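Local coordinates for putative capsid protein of prophage (Escherichia coli CFT073, PDB 3BQW) that probably builds the protein shell of a phage head as a major capsid protein, at residues A[81-89]-A[151-161]; A[291-300]-A[331-339]. One frame throughout, in Å; residues are numbered along the deposited sequence.

Contact 1: A[81-89]-A[151-161]; sequences TIKPGYMKP and IEGEGIERYEI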
loop_
_atom_site.group_PDB
_atom_site.type_symbol
_atom_site.label_atom_id
_atom_site.label_comp_id
_atom_site.label_asym_id
_atom_site.label_seq_id
_atom_site.Cartn_x
_atom_site.Cartn_y
_atom_site.Cartn_z
ATOM N N THR A 81 -14.555 -3.980 -15.574
ATOM C CA THR A 81 -15.301 -3.835 -14.336
ATOM C C THR A 81 -14.628 -4.656 -13.243
ATOM O O THR A 81 -14.544 -5.883 -13.349
ATOM C CB THR A 81 -16.753 -4.299 -14.524
ATOM O OG1 THR A 81 -17.308 -3.598 -15.635
ATOM C CG2 THR A 81 -17.607 -4.030 -13.284
ATOM N N ILE A 82 -14.153 -3.964 -12.205
ATOM C CA ILE A 82 -13.455 -4.570 -11.078
ATOM C C ILE A 82 -14.267 -4.329 -9.804
ATOM O O ILE A 82 -14.635 -3.202 -9.508
ATOM C CB ILE A 82 -12.045 -3.946 -10.883
ATOM C CG1 ILE A 82 -11.205 -4.044 -12.168
ATOM C CG2 ILE A 82 -11.328 -4.569 -9.665
ATOM C CD1 ILE A 82 -10.749 -5.407 -12.533
ATOM N N LYS A 83 -14.534 -5.384 -9.048
ATOM C CA LYS A 83 -15.229 -5.268 -7.771
ATOM C C LYS A 83 -14.181 -5.107 -6.660
ATOM O O LYS A 83 -13.386 -5.986 -6.430
ATOM C CB LYS A 83 -16.135 -6.488 -7.549
ATOM C CG LYS A 83 -16.963 -6.484 -6.227
ATOM C CD LYS A 83 -18.100 -5.419 -6.118
ATOM C CE LYS A 83 -18.361 -4.967 -4.664
ATOM N NZ LYS A 83 -17.113 -4.622 -3.797
ATOM N N PRO A 84 -14.117 -3.930 -6.021
ATOM C CA PRO A 84 -13.126 -3.765 -4.952
ATOM C C PRO A 84 -13.479 -4.492 -3.642
ATOM O O PRO A 84 -14.628 -4.789 -3.393
ATOM C CB PRO A 84 -13.100 -2.262 -4.749
ATOM C CG PRO A 84 -14.509 -1.842 -5.073
ATOM C CD PRO A 84 -14.890 -2.695 -6.252
ATOM N N GLY A 85 -12.467 -4.795 -2.837
ATOM C CA GLY A 85 -12.676 -5.309 -1.497
ATOM C C GLY A 85 -13.188 -4.177 -0.618
ATOM O O GLY A 85 -12.492 -3.196 -0.402
ATOM N N TYR A 86 -14.413 -4.309 -0.131
ATOM C CA TYR A 86 -15.015 -3.296 0.709
ATOM C C TYR A 86 -14.543 -3.460 2.138
ATOM O O TYR A 86 -14.589 -4.560 2.700
ATOM C CB TYR A 86 -16.534 -3.376 0.652
ATOM C CG TYR A 86 -17.215 -2.120 1.097
ATOM C CD1 TYR A 86 -17.477 -1.106 0.190
ATOM C CD2 TYR A 86 -17.634 -1.954 2.429
ATOM C CE1 TYR A 86 -18.114 0.035 0.578
ATOM C CE2 TYR A 86 -18.276 -0.800 2.833
ATOM C CZ TYR A 86 -18.520 0.194 1.900
ATOM O OH TYR A 86 -19.172 1.362 2.237
ATOM N N MET A 87 -14.086 -2.351 2.713
ATOM C CA MET A 87 -13.565 -2.315 4.062
ATOM C C MET A 87 -14.394 -1.364 4.932
ATOM O O MET A 87 -14.852 -0.287 4.478
ATOM C CB MET A 87 -12.099 -1.844 4.036
ATOM C CG MET A 87 -11.131 -2.631 3.164
ATOM S SD MET A 87 -9.407 -1.992 3.309
ATOM C CE MET A 87 -9.107 -2.703 4.883
ATOM N N LYS A 88 -14.578 -1.759 6.190
ATOM C CA LYS A 88 -15.232 -0.912 7.183
ATOM C C LYS A 88 -14.833 -1.257 8.625
ATOM O O LYS A 88 -15.675 -1.554 9.458
ATOM C CB LYS A 88 -16.751 -0.900 6.997
ATOM C CG LYS A 88 -17.437 -2.247 6.983
ATOM C CD LYS A 88 -18.927 -2.001 6.804
ATOM C CE LYS A 88 -19.745 -3.281 6.787
ATOM N NZ LYS A 88 -19.564 -4.081 8.022
ATOM N N PRO A 89 -13.529 -1.158 8.930
ATOM C CA PRO A 89 -13.080 -1.431 10.274
ATOM C C PRO A 89 -13.696 -0.445 11.251
ATOM O O PRO A 89 -13.873 0.749 10.926
ATOM C CB PRO A 89 -11.568 -1.228 10.182
ATOM C CG PRO A 89 -11.357 -0.347 9.038
ATOM C CD PRO A 89 -12.410 -0.756 8.063
ATOM N N ILE A 151 -8.820 -10.697 -3.919
ATOM C CA ILE A 151 -9.757 -9.694 -3.444
ATOM C C ILE A 151 -10.849 -10.364 -2.601
ATOM O O ILE A 151 -11.479 -11.335 -3.025
ATOM C CB ILE A 151 -10.376 -8.903 -4.636
ATOM C CG1 ILE A 151 -9.277 -8.316 -5.550
ATOM C CG2 ILE A 151 -11.372 -7.814 -4.152
ATOM C CD1 ILE A 151 -8.137 -7.557 -4.821
ATOM N N GLU A 152 -11.040 -9.830 -1.396
ATOM C CA GLU A 152 -12.104 -10.236 -0.479
ATOM C C GLU A 152 -12.773 -8.982 0.110
ATOM O O GLU A 152 -12.155 -7.919 0.205
ATOM C CB GLU A 152 -11.562 -11.078 0.683
ATOM C CG GLU A 152 -10.126 -11.582 0.530
ATOM C CD GLU A 152 -9.674 -12.471 1.697
ATOM O OE1 GLU A 152 -10.403 -12.532 2.723
ATOM O OE2 GLU A 152 -8.603 -13.123 1.569
ATOM N N GLY A 153 -14.020 -9.118 0.544
ATOM C CA GLY A 153 -14.702 -7.990 1.165
ATOM C C GLY A 153 -16.158 -8.231 1.488
ATOM O O GLY A 153 -16.709 -9.299 1.218
ATOM N N GLU A 154 -16.776 -7.213 2.070
ATOM C CA GLU A 154 -18.188 -7.264 2.445
ATOM C C GLU A 154 -19.011 -7.459 1.173
ATOM O O GLU A 154 -18.869 -6.694 0.202
ATOM C CB GLU A 154 -18.623 -5.957 3.165
ATOM C CG GLU A 154 -17.649 -5.419 4.263
ATOM C CD GLU A 154 -17.584 -6.304 5.517
ATOM O OE1 GLU A 154 -18.640 -6.915 5.873
ATOM O OE2 GLU A 154 -16.484 -6.374 6.142
ATOM N N GLY A 155 -19.839 -8.497 1.159
ATOM C CA GLY A 155 -20.817 -8.685 0.089
ATOM C C GLY A 155 -20.328 -9.269 -1.226
ATOM O O GLY A 155 -21.115 -9.401 -2.167
ATOM N N ILE A 156 -19.048 -9.621 -1.329
ATOM C CA ILE A 156 -18.574 -10.330 -2.521
ATOM C C ILE A 156 -17.983 -11.660 -2.135
ATOM O O ILE A 156 -17.677 -11.900 -0.968
ATOM C CB ILE A 156 -17.537 -9.519 -3.339
ATOM C CG1 ILE A 156 -16.183 -9.406 -2.597
ATOM C CG2 ILE A 156 -18.122 -8.161 -3.687
ATOM C CD1 ILE A 156 -15.097 -8.674 -3.389
ATOM N N GLU A 157 -17.829 -12.516 -3.134
ATOM C CA GLU A 157 -17.050 -13.728 -2.984
ATOM C C GLU A 157 -15.595 -13.495 -3.423
ATOM O O GLU A 157 -15.325 -12.824 -4.428
ATOM C CB GLU A 157 -17.678 -14.876 -3.763
ATOM C CG GLU A 157 -18.722 -15.652 -2.950
ATOM C CD GLU A 157 -19.164 -16.915 -3.665
ATOM O OE1 GLU A 157 -19.382 -16.837 -4.900
ATOM O OE2 GLU A 157 -19.283 -17.984 -3.004
ATOM N N ARG A 158 -14.681 -14.038 -2.626
ATOM C CA ARG A 158 -13.242 -13.986 -2.879
ATOM C C ARG A 158 -12.890 -14.379 -4.311
ATOM O O ARG A 158 -13.312 -15.416 -4.785
ATOM C CB ARG A 158 -12.585 -14.946 -1.911
ATOM C CG ARG A 158 -11.135 -14.800 -1.688
ATOM C CD ARG A 158 -10.832 -15.463 -0.349
ATOM N NE ARG A 158 -9.413 -15.478 -0.062
ATOM C CZ ARG A 158 -8.622 -16.543 -0.160
ATOM N NH1 ARG A 158 -9.094 -17.721 -0.551
ATOM N NH2 ARG A 158 -7.330 -16.412 0.127
ATOM N N TYR A 159 -12.134 -13.530 -5.004
ATOM C CA TYR A 159 -11.694 -13.803 -6.389
ATOM C C TYR A 159 -10.302 -13.218 -6.648
ATOM O O TYR A 159 -9.804 -12.436 -5.854
ATOM C CB TYR A 159 -12.694 -13.231 -7.382
ATOM C CG TYR A 159 -12.627 -11.724 -7.547
ATOM C CD1 TYR A 159 -11.936 -11.159 -8.628
ATOM C CD2 TYR A 159 -13.259 -10.859 -6.627
ATOM C CE1 TYR A 159 -11.851 -9.803 -8.789
ATOM C CE2 TYR A 159 -13.197 -9.451 -6.791
ATOM C CZ TYR A 159 -12.473 -8.940 -7.863
ATOM O OH TYR A 159 -12.384 -7.583 -8.073
ATOM N N GLU A 160 -9.696 -13.603 -7.771
ATOM C CA GLU A 160 -8.344 -13.165 -8.138
ATOM C C GLU A 160 -8.408 -12.153 -9.273
ATOM O O GLU A 160 -9.157 -12.324 -10.218
ATOM C CB GLU A 160 -7.460 -14.350 -8.553
ATOM C CG GLU A 160 -6.042 -13.935 -8.962
ATOM C CD GLU A 160 -5.298 -15.001 -9.712
ATOM O OE1 GLU A 160 -5.551 -15.171 -10.935
ATOM O OE2 GLU A 160 -4.438 -15.654 -9.085
ATOM N N ILE A 161 -7.630 -11.081 -9.131
ATOM C CA ILE A 161 -7.304 -10.172 -10.219
ATOM C C ILE A 161 -5.904 -10.527 -10.683
ATOM O O ILE A 161 -4.976 -10.649 -9.863
ATOM C CB ILE A 161 -7.266 -8.681 -9.776
ATOM C CG1 ILE A 161 -8.647 -8.195 -9.382
ATOM C CG2 ILE A 161 -6.727 -7.797 -10.901
ATOM C CD1 ILE A 161 -8.611 -6.841 -8.605
HETATM O O HOH W 1 -16.418 -6.275 -1.159
HETATM O O HOH W 2 -13.894 -4.421 6.908
#

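Contact 2: A[291-300]-A[331-339]; sequences GLVAYGAIMD and THSAPQPVP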
loop_
_atom_site.group_PDB
_atom_site.type_symbol
_atom_site.label_atom_id
_atom_site.label_comp_id
_atom_site.label_asym_id
_atom_site.label_seq_id
_atom_site.Cartn_x
_atom_site.Cartn_y
_atom_site.Cartn_z
ATOM N N GLY A 291 0.491 4.536 -11.671
ATOM C CA GLY A 291 -0.926 4.230 -11.770
ATOM C C GLY A 291 -1.677 4.870 -10.628
ATOM O O GLY A 291 -1.359 5.975 -10.199
ATOM N N LEU A 292 -2.702 4.188 -10.128
ATOM C CA LEU A 292 -3.598 4.825 -9.157
ATOM C C LEU A 292 -4.143 3.854 -8.146
ATOM O O LEU A 292 -3.976 2.645 -8.265
ATOM C CB LEU A 292 -4.768 5.535 -9.874
ATOM C CG LEU A 292 -5.782 4.604 -10.570
ATOM C CD1 LEU A 292 -7.138 5.196 -10.643
ATOM C CD2 LEU A 292 -5.285 4.267 -11.954
ATOM N N VAL A 293 -4.764 4.411 -7.110
ATOM C CA VAL A 293 -5.650 3.639 -6.250
ATOM C C VAL A 293 -7.033 4.104 -6.635
ATOM O O VAL A 293 -7.355 5.292 -6.568
ATOM C CB VAL A 293 -5.349 3.776 -4.715
ATOM C CG1 VAL A 293 -6.320 2.911 -3.890
ATOM C CG2 VAL A 293 -3.912 3.344 -4.410
ATOM N N ALA A 294 -7.830 3.154 -7.104
ATOM C CA ALA A 294 -9.198 3.399 -7.505
ATOM C C ALA A 294 -10.082 3.078 -6.321
ATOM O O ALA A 294 -9.884 2.068 -5.637
ATOM C CB ALA A 294 -9.573 2.535 -8.718
ATOM N N TYR A 295 -11.062 3.934 -6.077
ATOM C CA TYR A 295 -12.002 3.734 -4.963
ATOM C C TYR A 295 -13.421 3.523 -5.503
ATOM O O TYR A 295 -13.942 4.358 -6.245
ATOM C CB TYR A 295 -11.961 4.934 -4.020
ATOM C CG TYR A 295 -10.651 5.050 -3.289
ATOM C CD1 TYR A 295 -10.515 4.591 -1.978
ATOM C CD2 TYR A 295 -9.527 5.611 -3.915
ATOM C CE1 TYR A 295 -9.271 4.685 -1.304
ATOM C CE2 TYR A 295 -8.321 5.729 -3.250
ATOM C CZ TYR A 295 -8.195 5.259 -1.944
ATOM O OH TYR A 295 -6.975 5.358 -1.301
ATOM N N GLY A 296 -14.038 2.407 -5.130
ATOM C CA GLY A 296 -15.416 2.183 -5.464
ATOM C C GLY A 296 -16.254 3.064 -4.576
ATOM O O GLY A 296 -15.770 3.567 -3.566
ATOM N N ALA A 297 -17.509 3.255 -4.957
ATOM C CA ALA A 297 -18.459 4.041 -4.148
ATOM C C ALA A 297 -18.648 3.489 -2.734
ATOM O O ALA A 297 -18.666 2.278 -2.506
ATOM C CB ALA A 297 -19.841 4.153 -4.844
ATOM N N ILE A 298 -18.822 4.417 -1.803
ATOM C CA ILE A 298 -19.222 4.094 -0.447
ATOM C C ILE A 298 -20.668 3.602 -0.491
ATOM O O ILE A 298 -21.511 4.210 -1.165
ATOM C CB ILE A 298 -19.108 5.307 0.463
ATOM C CG1 ILE A 298 -17.695 5.913 0.388
ATOM C CG2 ILE A 298 -19.480 4.921 1.896
ATOM C CD1 ILE A 298 -16.634 5.044 1.028
ATOM N N MET A 299 -20.939 2.493 0.200
ATOM C CA MET A 299 -22.217 1.795 0.093
ATOM C C MET A 299 -23.093 1.914 1.361
ATOM O O MET A 299 -24.222 1.433 1.374
ATOM C CB MET A 299 -22.005 0.320 -0.312
ATOM C CG MET A 299 -21.593 0.142 -1.793
ATOM S SD MET A 299 -22.660 0.980 -3.047
ATOM C CE MET A 299 -23.892 -0.304 -3.279
ATOM N N ASP A 300 -22.576 2.581 2.387
ATOM C CA ASP A 300 -23.314 2.884 3.614
ATOM C C ASP A 300 -24.590 3.698 3.351
ATOM O O ASP A 300 -24.556 4.711 2.627
ATOM C CB ASP A 300 -22.402 3.674 4.563
ATOM C CG ASP A 300 -23.055 3.956 5.899
ATOM O OD1 ASP A 300 -23.260 2.989 6.667
ATOM O OD2 ASP A 300 -23.347 5.135 6.175
ATOM N N THR A 331 -14.740 3.508 9.637
ATOM C CA THR A 331 -14.378 4.143 8.381
ATOM C C THR A 331 -14.563 3.165 7.199
ATOM O O THR A 331 -13.919 2.107 7.136
ATOM C CB THR A 331 -12.922 4.648 8.422
ATOM O OG1 THR A 331 -12.728 5.422 9.616
ATOM C CG2 THR A 331 -12.604 5.508 7.185
ATOM N N HIS A 332 -15.450 3.547 6.281
ATOM C CA HIS A 332 -15.700 2.830 5.035
ATOM C C HIS A 332 -14.713 3.229 3.947
ATOM O O HIS A 332 -14.382 4.396 3.797
ATOM C CB HIS A 332 -17.120 3.127 4.536
ATOM C CG HIS A 332 -18.193 2.528 5.384
ATOM N ND1 HIS A 332 -18.364 2.857 6.708
ATOM C CD2 HIS A 332 -19.143 1.611 5.101
ATOM C CE1 HIS A 332 -19.383 2.178 7.202
ATOM N NE2 HIS A 332 -19.861 1.400 6.249
ATOM N N SER A 333 -14.256 2.241 3.187
ATOM C CA SER A 333 -13.387 2.452 2.007
ATOM C C SER A 333 -13.377 1.210 1.099
ATOM O O SER A 333 -13.455 0.085 1.587
ATOM C CB SER A 333 -11.950 2.758 2.445
ATOM O OG SER A 333 -11.191 3.303 1.382
ATOM N N ALA A 334 -13.247 1.428 -0.210
ATOM C CA ALA A 334 -13.223 0.331 -1.198
ATOM C C ALA A 334 -12.120 0.571 -2.221
ATOM O O ALA A 334 -12.394 0.758 -3.388
ATOM C CB ALA A 334 -14.607 0.185 -1.894
ATOM N N PRO A 335 -10.862 0.552 -1.772
ATOM C CA PRO A 335 -9.696 0.801 -2.614
ATOM C C PRO A 335 -9.196 -0.412 -3.385
ATOM O O PRO A 335 -9.279 -1.552 -2.904
ATOM C CB PRO A 335 -8.635 1.226 -1.604
ATOM C CG PRO A 335 -8.966 0.419 -0.381
ATOM C CD PRO A 335 -10.465 0.301 -0.367
ATOM N N GLN A 336 -8.660 -0.137 -4.576
ATOM C CA GLN A 336 -7.986 -1.131 -5.405
ATOM C C GLN A 336 -6.881 -0.441 -6.214
ATOM O O GLN A 336 -7.178 0.467 -6.992
ATOM C CB GLN A 336 -8.978 -1.743 -6.394
ATOM C CG GLN A 336 -8.365 -2.773 -7.356
ATOM C CD GLN A 336 -7.648 -3.898 -6.634
ATOM O OE1 GLN A 336 -8.206 -4.497 -5.710
ATOM N NE2 GLN A 336 -6.408 -4.199 -7.053
ATOM N N PRO A 337 -5.608 -0.823 -5.994
ATOM C CA PRO A 337 -4.521 -0.334 -6.838
ATOM C C PRO A 337 -4.652 -0.796 -8.299
ATOM O O PRO A 337 -5.018 -1.936 -8.571
ATOM C CB PRO A 337 -3.255 -0.909 -6.188
ATOM C CG PRO A 337 -3.665 -1.434 -4.910
ATOM C CD PRO A 337 -5.116 -1.647 -4.882
ATOM N N VAL A 338 -4.414 0.133 -9.216
ATOM C CA VAL A 338 -4.450 -0.151 -10.632
ATOM C C VAL A 338 -3.136 0.359 -11.216
ATOM O O VAL A 338 -2.865 1.554 -11.125
ATOM C CB VAL A 338 -5.637 0.544 -11.334
ATOM C CG1 VAL A 338 -5.615 0.226 -12.814
ATOM C CG2 VAL A 338 -6.970 0.101 -10.693
ATOM N N PRO A 339 -2.339 -0.537 -11.811
ATOM C CA PRO A 339 -1.024 -0.118 -12.292
ATOM C C PRO A 339 -1.125 0.619 -13.596
ATOM O O PRO A 339 -2.126 0.495 -14.298
ATOM C CB PRO A 339 -0.280 -1.440 -12.478
ATOM C CG PRO A 339 -1.351 -2.408 -12.876
ATOM C CD PRO A 339 -2.579 -1.978 -12.064
HETATM O O HOH W 3 -14.143 3.949 -1.399
#

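Contact 1: A[81-89]-A[151-161]
Glu154 lies across Tyr86 and reaches on to Lys88, a case of one side chain used along its length at a loop tip. Its CG meets the edge of the tyrosine ring near the ring plane, 3.9 Å from Tyr86 CD2, with the carboxylate turned 77° against the ring. The bend at chi2 (-69°) carries OE1 toward Lys88 NZ, where a long salt bridge of 3.7 Å forms. Glu154 N adds a weak 3.5 Å bond to Tyr86 O. The Tyr86 hydroxyl is bound elsewhere, to the backbone N of Met299. Lys83 works differently: bent at chi2 and chi4, it curls over Ile156, whose CG2 sits 3.3 Å from Lys83 CG, a tight fit. Its NZ then binds a water that also takes the N-H of Tyr86 and donates to Glu154 O at 2.8 Å, tying lysine, backbone and loop together. Farther along, Tyr159 OH donates a short 2.5 Å bond to Lys83 O, and Ile82 CG2 packs against Ile161 CD1. The loop that receives the 81-89 segment is the end of a beta hairpin joining strands 148-151 and 159-162, with a type II turn from Gly153 to Ile156 that has Gly155 at its positive-phi corner.

Contact 2: A[291-300]-A[331-339]
Asp300 turns its CG anti to the backbone N (chi1 -176°), which brings OD1 to 3.8 Å from His332 NE2, while Tyr295, with CG anti to its carbonyl carbon (chi1 -68°), brings CE1 to within 3.5 Å of Pro335 CB. The second contact belongs to an antiparallel strand pair, 292-295 with 335-338, in a mixed sheet that lies against the long helix 113-146, consistent with the spine helix and sheet of the HK97-type capsid fold; the first lies past its end. The pair illustrates how prolines can be accommodated inside a sheet: Pro335 and Pro337 occupy the non-hydrogen-bonded positions opposite Tyr295 and Val293, where an N-H would point away from the partner strand. The alternating positions carry the backbone bonds. Leu292 and Val338 exchange two, that from Val338 N to Leu292 O being 2.7 Å long and almost straight at 174°; Ala294 and Gln336 exchange two more, and Gly296 N adds a last one to Ala334 O at 2.9 Å. The face bearing Val293, Pro335 and Pro337 packs on Val136 and Leu139 of the helix, and Val293 CG1 lies beside Pro335 CB. On the other face Leu292 CD2 runs alongside Val338 CB. Past the end of strand 292-295, the backbone sets Asp300 CB over one face of the His332 ring, a CH-pi contact 4.1 Å from the centroid; Asp300 OD2 forms a salt bridge with Lys316 and, at the N-cap of helix 301-305, accepts weak bonds from Glu302 N and Ala303 N. Ser333 OG stands at the edge of the Tyr295 ring, 3.6 Å from Tyr295 CE1, and is itself hydrogen-bonded to Met312 O. Gln336 bends back at chi2, and its NE2 gives a 3.1 Å bond to Pro337 O, in the carbonyl plane and on a lone pair.

The two contacts show how chemistry follows depth. Contact 2 is almost wholly buried and relies on regular backbone bonds and apolar side chains; contact 1 is partly buried, with charged side chains and bridging waters around its hairpin tip and isoleucines toward its buried end. They adjoin, since the 81-89 segment runs beside 331-339: Met87 N lies 2.8 Å from Ser333 O, probably hydrogen-bonded, and Lys88 touches His332. Helix 113-146 also serves both, receiving Met87 and Ile151 from contact 1 and Val293, Pro335 and Pro337 from contact 2. At the inner end, Ile151 and Ile161 rest on Gln336, which joins the hairpin sheet to the central strands.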